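Local coordinates for SH2 domain-containing protein 3C (Homo sapiens, PDB 3T6G) that acts as a signalling adapter in integrin-mediated cell adhesion and migration, binding BCAR1 through a closed Cdc25-homology domain that cannot carry out canonical nucleotide exchange, at residues A111-G116 against A125-K130; E101-M106 against F148-G153; L285-Q290 against E301-V306. The protein carries 2 engineered substitutions. All coordinates share one frame; numbering follows the deposited sequence.

Contact 1: residues A111-G116 against A125-K130; sequences AVDILG and AALLHK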
loop_
_atom_site.group_PDB
_atom_site.type_symbol
_atom_site.label_atom_id
_atom_site.label_comp_id
_atom_site.label_asym_id
_atom_site.label_seq_id
_atom_site.Cartn_x
_atom_site.Cartn_y
_atom_site.Cartn_z
ATOM N N ALA A 111 -15.747 -10.269 -1.530
ATOM C CA ALA A 111 -16.497 -10.534 -2.756
ATOM C C ALA A 111 -17.149 -11.916 -2.726
ATOM O O ALA A 111 -18.268 -12.093 -3.207
ATOM C CB ALA A 111 -15.608 -10.393 -3.975
ATOM N N VAL A 112 -16.443 -12.887 -2.157
ATOM C CA VAL A 112 -16.930 -14.256 -2.091
ATOM C C VAL A 112 -18.139 -14.402 -1.137
ATOM O O VAL A 112 -19.013 -15.265 -1.319
ATOM C CB VAL A 112 -15.801 -15.199 -1.640
ATOM C CG1 VAL A 112 -16.336 -16.603 -1.347
ATOM C CG2 VAL A 112 -14.692 -15.234 -2.692
ATOM N N ASP A 113 -18.177 -13.564 -0.112
ATOM C CA ASP A 113 -19.238 -13.652 0.869
ATOM C C ASP A 113 -20.470 -13.177 0.142
ATOM O O ASP A 113 -21.534 -13.790 0.218
ATOM C CB ASP A 113 -18.933 -12.735 2.051
ATOM C CG ASP A 113 -19.949 -12.863 3.163
ATOM O OD1 ASP A 113 -20.403 -14.000 3.402
ATOM O OD2 ASP A 113 -20.277 -11.832 3.801
ATOM N N ILE A 114 -20.294 -12.092 -0.604
ATOM C CA ILE A 114 -21.368 -11.518 -1.394
ATOM C C ILE A 114 -21.921 -12.484 -2.443
ATOM O O ILE A 114 -23.130 -12.693 -2.521
ATOM C CB ILE A 114 -20.945 -10.204 -2.035
ATOM C CG1 ILE A 114 -20.662 -9.191 -0.929
ATOM C CG2 ILE A 114 -22.047 -9.712 -2.969
ATOM C CD1 ILE A 114 -20.378 -7.792 -1.376
ATOM N N LEU A 115 -21.046 -13.094 -3.234
ATOM C CA LEU A 115 -21.515 -14.029 -4.248
ATOM C C LEU A 115 -21.958 -15.333 -3.607
ATOM O O LEU A 115 -22.527 -16.195 -4.275
ATOM C CB LEU A 115 -20.434 -14.278 -5.280
ATOM C CG LEU A 115 -19.941 -12.976 -5.924
ATOM C CD1 LEU A 115 -18.508 -13.105 -6.514
ATOM C CD2 LEU A 115 -20.937 -12.514 -6.975
ATOM N N GLY A 116 -21.689 -15.477 -2.311
ATOM C CA GLY A 116 -22.140 -16.641 -1.574
ATOM C C GLY A 116 -23.546 -16.438 -1.039
ATOM O O GLY A 116 -24.197 -17.376 -0.562
ATOM N N ALA A 125 -28.574 -7.637 -1.919
ATOM C CA ALA A 125 -28.566 -6.180 -1.856
ATOM C C ALA A 125 -28.309 -5.701 -0.440
ATOM O O ALA A 125 -27.500 -4.805 -0.221
ATOM C CB ALA A 125 -29.894 -5.582 -2.393
ATOM N N ALA A 126 -29.002 -6.300 0.519
ATOM C CA ALA A 126 -28.842 -5.948 1.934
ATOM C C ALA A 126 -27.419 -6.214 2.444
ATOM O O ALA A 126 -26.853 -5.425 3.195
ATOM C CB ALA A 126 -29.855 -6.701 2.770
ATOM N N LEU A 127 -26.849 -7.335 2.025
ATOM C CA LEU A 127 -25.441 -7.638 2.284
ATOM C C LEU A 127 -24.494 -6.631 1.600
ATOM O O LEU A 127 -23.518 -6.175 2.197
ATOM C CB LEU A 127 -25.120 -9.055 1.808
ATOM C CG LEU A 127 -23.669 -9.500 2.059
ATOM C CD1 LEU A 127 -23.159 -8.957 3.375
ATOM C CD2 LEU A 127 -23.546 -11.012 2.018
ATOM N N LEU A 128 -24.785 -6.302 0.344
ATOM C CA LEU A 128 -24.066 -5.247 -0.371
ATOM C C LEU A 128 -24.167 -3.935 0.402
ATOM O O LEU A 128 -23.209 -3.183 0.503
ATOM C CB LEU A 128 -24.634 -5.078 -1.782
ATOM C CG LEU A 128 -23.919 -4.164 -2.787
ATOM C CD1 LEU A 128 -22.609 -4.801 -3.199
ATOM C CD2 LEU A 128 -24.782 -3.880 -4.034
ATOM N N HIS A 129 -25.333 -3.662 0.970
ATOM C CA HIS A 129 -25.530 -2.387 1.656
ATOM C C HIS A 129 -24.673 -2.340 2.910
ATOM O O HIS A 129 -24.227 -1.275 3.343
ATOM C CB HIS A 129 -27.016 -2.165 1.985
ATOM C CG HIS A 129 -27.270 -0.989 2.880
ATOM N ND1 HIS A 129 -26.941 0.302 2.526
ATOM C CD2 HIS A 129 -27.806 -0.913 4.120
ATOM C CE1 HIS A 129 -27.267 1.125 3.507
ATOM N NE2 HIS A 129 -27.797 0.414 4.484
ATOM N N LYS A 130 -24.449 -3.515 3.484
ATOM C CA LYS A 130 -23.709 -3.628 4.718
ATOM C C LYS A 130 -22.209 -3.558 4.430
ATOM O O LYS A 130 -21.447 -2.958 5.190
ATOM C CB LYS A 130 -24.063 -4.937 5.417
ATOM C CG LYS A 130 -23.546 -5.015 6.837
ATOM C CD LYS A 130 -23.530 -6.439 7.325
ATOM C CE LYS A 130 -23.011 -6.495 8.741
ATOM N NZ LYS A 130 -22.670 -7.893 9.070
#
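Leu127 leans from helix 121-140 onto the backbone and side chain of Ile114 on helix 93-115. Its CG lies 4.3 Å from Ile114 CG1, and its CD2 reaches Ile114 CA at 4.1 Å. These residues also mark the nearest pairing of the two backbones, with their CA atoms 6.7 Å apart. The closely packed, buried side continues through Ile114 CD1, which meets Leu128 CD1 at 4.2 Å. Ile114 gets there because CG1 stands anti to its carbonyl carbon (chi1 -64°) and the chain then runs on extended, so that the terminal methyl reaches across although CB is not aimed at the partner helix. Leu128 packs further on Trp167 and Leu170 of helix 164-173, an apolar setting that suits its branched, uncharged end.

The other side, where Asp113 and Leu127 are both partly exposed, is partly open to solvent. Here Leu127 CD2 lies 3.8 Å from Asp113 OD2, an apolar methyl resting beside a carboxylate with no hydrogen bond between the segments. An aspartate fits this border position because its other oxygen, OD1, forms a salt bridge with Lys42, so the charge has a partner while the leucine methyl lies against OD2.

The short helical axes approach to 10.1 Å and run at 158° to each other. With only eight residues between the segments, this is an antiparallel helical hairpin, two consecutive helices of the all-helical Cdc25-homology (Ras-GEF) fold packed through branched aliphatic side chains.

Contact 2: residues E101-M106 against F148-G153; sequences ERFHTM and FAAVMG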
loop_
_atom_site.group_PDB
_atom_site.type_symbol
_atom_site.label_atom_id
_atom_site.label_comp_id
_atom_site.label_asym_id
_atom_site.label_seq_id
_atom_site.Cartn_x
_atom_site.Cartn_y
_atom_site.Cartn_z
ATOM N N GLU A 101 -0.637 -8.647 -0.484
ATOM C CA GLU A 101 -1.389 -9.898 -0.402
ATOM C C GLU A 101 -2.618 -9.663 0.451
ATOM O O GLU A 101 -3.714 -10.114 0.118
ATOM C CB GLU A 101 -0.572 -11.032 0.210
ATOM C CG GLU A 101 -1.361 -12.345 0.344
ATOM C CD GLU A 101 -1.472 -13.118 -0.969
ATOM O OE1 GLU A 101 -0.504 -13.081 -1.753
ATOM O OE2 GLU A 101 -2.514 -13.765 -1.223
ATOM N N ARG A 102 -2.429 -8.931 1.541
ATOM C CA ARG A 102 -3.514 -8.726 2.480
ATOM C C ARG A 102 -4.657 -8.019 1.779
ATOM O O ARG A 102 -5.797 -8.495 1.788
ATOM C CB ARG A 102 -3.074 -7.921 3.710
ATOM C CG ARG A 102 -4.099 -7.998 4.860
ATOM C CD ARG A 102 -3.676 -7.240 6.118
ATOM N NE ARG A 102 -4.824 -6.928 6.962
ATOM C CZ ARG A 102 -5.568 -7.845 7.588
ATOM N NH1 ARG A 102 -5.296 -9.146 7.479
ATOM N NH2 ARG A 102 -6.588 -7.464 8.333
ATOM N N PHE A 103 -4.329 -6.873 1.194
ATOM C CA PHE A 103 -5.261 -6.043 0.446
ATOM C C PHE A 103 -6.079 -6.839 -0.592
ATOM O O PHE A 103 -7.313 -6.956 -0.469
ATOM C CB PHE A 103 -4.485 -4.923 -0.235
ATOM C CG PHE A 103 -5.347 -3.851 -0.841
ATOM C CD1 PHE A 103 -5.750 -2.755 -0.088
ATOM C CD2 PHE A 103 -5.722 -3.915 -2.173
ATOM C CE1 PHE A 103 -6.520 -1.754 -0.647
ATOM C CE2 PHE A 103 -6.494 -2.906 -2.741
ATOM C CZ PHE A 103 -6.889 -1.824 -1.978
ATOM N N HIS A 104 -5.424 -7.400 -1.604
ATOM C CA HIS A 104 -6.229 -8.073 -2.604
ATOM C C HIS A 104 -6.964 -9.298 -2.077
ATOM O O HIS A 104 -8.090 -9.576 -2.484
ATOM C CB HIS A 104 -5.479 -8.407 -3.896
ATOM C CG HIS A 104 -6.409 -8.730 -5.033
ATOM N ND1 HIS A 104 -7.472 -7.916 -5.376
ATOM C CD2 HIS A 104 -6.475 -9.800 -5.864
ATOM C CE1 HIS A 104 -8.133 -8.457 -6.384
ATOM N NE2 HIS A 104 -7.547 -9.597 -6.702
ATOM N N THR A 105 -6.324 -10.039 -1.185
ATOM C CA THR A 105 -6.934 -11.243 -0.650
ATOM C C THR A 105 -8.190 -10.951 0.197
ATOM O O THR A 105 -9.171 -11.687 0.146
ATOM C CB THR A 105 -5.909 -12.062 0.080
ATOM O OG1 THR A 105 -5.061 -12.647 -0.900
ATOM C CG2 THR A 105 -6.559 -13.189 0.900
ATOM N N MET A 106 -8.148 -9.857 0.940
ATOM C CA MET A 106 -9.301 -9.347 1.655
ATOM C C MET A 106 -10.459 -9.057 0.682
ATOM O O MET A 106 -11.569 -9.560 0.876
ATOM C CB MET A 106 -8.879 -8.079 2.400
ATOM C CG MET A 106 -9.983 -7.292 3.093
ATOM S SD MET A 106 -10.558 -8.085 4.598
ATOM C CE MET A 106 -9.069 -8.756 5.347
ATOM N N PHE A 148 -10.583 0.304 4.127
ATOM C CA PHE A 148 -11.530 1.099 3.370
ATOM C C PHE A 148 -11.375 0.831 1.868
ATOM O O PHE A 148 -12.343 0.537 1.184
ATOM C CB PHE A 148 -11.316 2.575 3.650
ATOM C CG PHE A 148 -12.008 3.473 2.665
ATOM C CD1 PHE A 148 -13.397 3.499 2.590
ATOM C CD2 PHE A 148 -11.270 4.305 1.814
ATOM C CE1 PHE A 148 -14.047 4.322 1.683
ATOM C CE2 PHE A 148 -11.911 5.150 0.889
ATOM C CZ PHE A 148 -13.307 5.152 0.821
ATOM N N ALA A 149 -10.146 0.904 1.364
ATOM C CA ALA A 149 -9.898 0.746 -0.070
ATOM C C ALA A 149 -9.962 -0.712 -0.477
ATOM O O ALA A 149 -10.284 -1.033 -1.617
ATOM C CB ALA A 149 -8.536 1.344 -0.460
ATOM N N ALA A 150 -9.618 -1.602 0.446
ATOM C CA ALA A 150 -9.763 -3.017 0.166
ATOM C C ALA A 150 -11.264 -3.372 0.055
ATOM O O ALA A 150 -11.645 -4.292 -0.675
ATOM C CB ALA A 150 -9.067 -3.856 1.255
ATOM N N VAL A 151 -12.115 -2.627 0.763
ATOM C CA VAL A 151 -13.534 -2.941 0.779
ATOM C C VAL A 151 -14.217 -2.410 -0.478
ATOM O O VAL A 151 -14.932 -3.156 -1.150
ATOM C CB VAL A 151 -14.232 -2.457 2.069
ATOM C CG1 VAL A 151 -15.739 -2.390 1.868
ATOM C CG2 VAL A 151 -13.860 -3.392 3.268
ATOM N N MET A 152 -13.996 -1.128 -0.770
ATOM C CA MET A 152 -14.270 -0.528 -2.081
ATOM C C MET A 152 -13.694 -1.356 -3.244
ATOM O O MET A 152 -14.344 -1.540 -4.261
ATOM C CB MET A 152 -13.691 0.885 -2.129
ATOM C CG MET A 152 -14.222 1.784 -1.017
ATOM S SD MET A 152 -15.928 2.287 -1.333
ATOM C CE MET A 152 -15.725 3.061 -2.930
ATOM N N GLY A 153 -12.478 -1.865 -3.094
ATOM C CA GLY A 153 -11.949 -2.800 -4.066
ATOM C C GLY A 153 -12.890 -3.965 -4.320
ATOM O O GLY A 153 -13.115 -4.348 -5.459
#
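The Phe103 ring meets helix 145-155 in two ways at once, lying with one face on Ala150 and with its rim against Ala149. Ala150 CB sits over the face, 4.1 Å from the Phe103 ring centroid and 27° off the ring normal, a CH-pi contact. Ala149 CB instead comes in at the edge, in the ring plane, 3.7 Å from Phe103 CE1. The same ring carbon lies 3.3 Å from Ala150 N, so the phenyl group presses on peptide backbone as well as on methyls. Phe103 is swung into this place by its first torsion: CG is anti to the backbone N (chi1 -170°), and the ring reaches the partner although CB itself is not directed there.

Two consecutive alanines suit the receiving surface, since their small side chains let a flat ring lie against the main chain. The axes of the two short segments cross at -37° and approach to 8.7 Å, a close pair running the same general way within the helical bundle of the Cdc25-homology domain. Helix 145-155 turns its other sides to helix 121-140 through Val151 and to helix 175-193 through Met152.

Met106, one turn beyond Phe103, touches Ala150 CB with its CG at 4.0 Å. Its chain then bends and leads its sulfur and CE away from the alanine, the CE methyl resting 3.9 Å above the plane of the Arg102 guanidinium, near the rim of that group. Arg102 is held by a salt bridge to Asp61 and by hydrogen bonds to Phe277 O and Thr279 OG1.

Contact 3: residues L285-Q290 against E301-V306; sequences LLWGSQ and EKFDKV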
loop_
_atom_site.group_PDB
_atom_site.type_symbol
_atom_site.label_atom_id
_atom_site.label_comp_id
_atom_site.label_asym_id
_atom_site.label_seq_id
_atom_site.Cartn_x
_atom_site.Cartn_y
_atom_site.Cartn_z
ATOM N N LEU A 285 -8.552 -20.541 3.682
ATOM C CA LEU A 285 -9.965 -20.610 3.318
ATOM C C LEU A 285 -10.127 -20.646 1.813
ATOM O O LEU A 285 -10.730 -21.546 1.262
ATOM C CB LEU A 285 -10.703 -19.387 3.850
ATOM C CG LEU A 285 -12.124 -19.193 3.343
ATOM C CD1 LEU A 285 -12.984 -20.335 3.815
ATOM C CD2 LEU A 285 -12.660 -17.865 3.851
ATOM N N LEU A 286 -9.579 -19.640 1.153
ATOM C CA LEU A 286 -9.768 -19.460 -0.276
ATOM C C LEU A 286 -9.081 -20.548 -1.104
ATOM O O LEU A 286 -9.676 -21.152 -1.993
ATOM C CB LEU A 286 -9.268 -18.069 -0.662
ATOM C CG LEU A 286 -10.143 -16.983 -0.021
ATOM C CD1 LEU A 286 -9.539 -15.605 -0.143
ATOM C CD2 LEU A 286 -11.541 -17.008 -0.627
ATOM N N TRP A 287 -7.827 -20.824 -0.805
ATOM C CA TRP A 287 -7.077 -21.705 -1.686
ATOM C C TRP A 287 -6.839 -23.106 -1.137
ATOM O O TRP A 287 -6.345 -23.977 -1.855
ATOM C CB TRP A 287 -5.783 -21.021 -2.138
ATOM C CG TRP A 287 -6.070 -19.770 -2.955
ATOM C CD1 TRP A 287 -6.420 -19.714 -4.280
ATOM C CD2 TRP A 287 -6.060 -18.408 -2.489
ATOM N NE1 TRP A 287 -6.621 -18.407 -4.662
ATOM C CE2 TRP A 287 -6.404 -17.586 -3.581
ATOM C CE3 TRP A 287 -5.782 -17.805 -1.257
ATOM C CZ2 TRP A 287 -6.482 -16.200 -3.481
ATOM C CZ3 TRP A 287 -5.864 -16.422 -1.157
ATOM C CH2 TRP A 287 -6.202 -15.636 -2.264
ATOM N N GLY A 288 -7.228 -23.332 0.118
ATOM C CA GLY A 288 -7.011 -24.619 0.769
ATOM C C GLY A 288 -5.535 -24.815 1.096
ATOM O O GLY A 288 -4.679 -24.111 0.559
ATOM N N SER A 289 -5.218 -25.751 1.988
ATOM C CA SER A 289 -3.817 -26.102 2.208
ATOM C C SER A 289 -3.296 -26.615 0.876
ATOM O O SER A 289 -4.066 -27.089 0.040
ATOM C CB SER A 289 -3.652 -27.156 3.310
ATOM O OG SER A 289 -4.282 -28.379 2.970
ATOM N N GLN A 290 -1.997 -26.509 0.666
ATOM C CA GLN A 290 -1.447 -26.791 -0.654
ATOM C C GLN A 290 -1.676 -25.560 -1.529
ATOM O O GLN A 290 -0.750 -24.776 -1.767
ATOM C CB GLN A 290 -2.110 -28.026 -1.284
ATOM C CG GLN A 290 -2.140 -29.287 -0.396
ATOM C CD GLN A 290 -0.757 -29.898 -0.140
ATOM O OE1 GLN A 290 0.221 -29.585 -0.825
ATOM N NE2 GLN A 290 -0.679 -30.776 0.855
ATOM N N GLU A 301 -5.055 -15.392 -10.435
ATOM C CA GLU A 301 -5.568 -15.746 -11.753
ATOM C C GLU A 301 -6.736 -16.707 -11.602
ATOM O O GLU A 301 -7.797 -16.502 -12.176
ATOM C CB GLU A 301 -4.491 -16.434 -12.600
ATOM C CG GLU A 301 -3.260 -15.598 -12.911
ATOM C CD GLU A 301 -2.095 -16.435 -13.451
ATOM O OE1 GLU A 301 -1.844 -17.541 -12.913
ATOM O OE2 GLU A 301 -1.432 -15.987 -14.414
ATOM N N LYS A 302 -6.539 -17.768 -10.826
ATOM C CA LYS A 302 -7.543 -18.821 -10.744
ATOM C C LYS A 302 -8.817 -18.342 -10.061
ATOM O O LYS A 302 -9.911 -18.804 -10.375
ATOM C CB LYS A 302 -6.985 -20.069 -10.052
ATOM C CG LYS A 302 -5.642 -20.560 -10.617
ATOM C CD LYS A 302 -5.714 -20.891 -12.119
ATOM C CE LYS A 302 -4.378 -21.415 -12.686
ATOM N NZ LYS A 302 -3.319 -20.365 -12.826
ATOM N N PHE A 303 -8.688 -17.407 -9.131
ATOM C CA PHE A 303 -9.875 -16.952 -8.428
ATOM C C PHE A 303 -10.676 -15.965 -9.249
ATOM O O PHE A 303 -11.889 -15.842 -9.077
ATOM C CB PHE A 303 -9.540 -16.367 -7.056
ATOM C CG PHE A 303 -10.386 -16.937 -5.958
ATOM C CD1 PHE A 303 -9.975 -18.076 -5.270
ATOM C CD2 PHE A 303 -11.605 -16.360 -5.634
ATOM C CE1 PHE A 303 -10.761 -18.623 -4.264
ATOM C CE2 PHE A 303 -12.399 -16.907 -4.637
ATOM C CZ PHE A 303 -11.978 -18.040 -3.953
ATOM N N ASP A 304 -10.001 -15.255 -10.142
ATOM C CA ASP A 304 -10.688 -14.252 -10.933
ATOM C C ASP A 304 -11.706 -14.978 -11.774
ATOM O O ASP A 304 -12.795 -14.469 -12.026
ATOM C CB ASP A 304 -9.719 -13.494 -11.820
ATOM C CG ASP A 304 -10.407 -12.454 -12.660
ATOM O OD1 ASP A 304 -10.708 -11.369 -12.115
ATOM O OD2 ASP A 304 -10.649 -12.724 -13.859
ATOM N N LYS A 305 -11.357 -16.189 -12.185
ATOM C CA LYS A 305 -12.279 -17.009 -12.954
ATOM C C LYS A 305 -13.400 -17.573 -12.056
ATOM O O LYS A 305 -14.566 -17.671 -12.481
ATOM C CB LYS A 305 -11.520 -18.122 -13.699
ATOM C CG LYS A 305 -11.671 -19.523 -13.100
ATOM C CD LYS A 305 -13.073 -20.106 -13.358
ATOM C CE LYS A 305 -13.239 -21.513 -12.782
ATOM N NZ LYS A 305 -14.583 -22.073 -13.090
ATOM N N VAL A 306 -13.052 -17.927 -10.819
ATOM C CA VAL A 306 -14.015 -18.535 -9.907
ATOM C C VAL A 306 -15.116 -17.560 -9.562
ATOM O O VAL A 306 -16.286 -17.923 -9.510
ATOM C CB VAL A 306 -13.364 -18.999 -8.622
ATOM C CG1 VAL A 306 -14.422 -19.277 -7.575
ATOM C CG2 VAL A 306 -12.556 -20.244 -8.895
#
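Phe303 turns the edge of its ring to the face of Trp287 in an offset edge-to-face pair. The Phe303 ring and the five-membered ring of Trp287 have centroids 5.2 Å apart, their planes inclined at 72°. Phe303 CD1 lies 3.4 Å from Trp287 NE1. The indole comes nearer than its CB bond points because CG stands anti to the carbonyl carbon (chi1 -63°). Trp287 NE1 gives its hydrogen to Arg299 O, which satisfies the buried indole N-H and is likely to limit the ring's rotation; the Arg299 side chain adds a cation-pi contact.

Phe303 CZ also packs on Leu286 CD2 at 3.5 Å, the two side chains crossing at about a right angle. The backbone joins in too, with Leu286 O lying in the ring plane at the edge, 3.6 Å from Phe303 CE1. An aromatic residue suits this place because a flat ring can meet an indole face, a methyl and a carbonyl oxygen at once. Replacing Phe303 by alanine would probably leave the indole face and Leu286 CD2 without this aromatic partner and open a gap between the two helices.

Helix 279-287 ends just here, with Gly288 leaving helical geometry at positive phi. On the outer surface of helix 296-314, Lys302 pairs with Glu301. Inward, Phe303 meets Leu33 and also Ile108 of helix 93-115, the long helix on which both partners rest.

Helix 93-115 is common ground: contacts 1 and 2 each use a segment of it, and contact 3 rests on it through Val112, whose CG2 is 3.4 Å from Phe303 CE2, and through Thr105, which touches Trp287. Contact 2 is the central one, its centre about 3 Å from that of the chain, against about 15 and 17 Å for contacts 1 and 3. Yet contact 3 is still buried, whereas contact 1 is only partly so. A carboxylate takes part in the partly exposed contact 1, while the touching side chains of contacts 2 and 3 are mostly buried and meet through aromatic and apolar surfaces. Contact 1 is nested within the chain loop closed by contact 2.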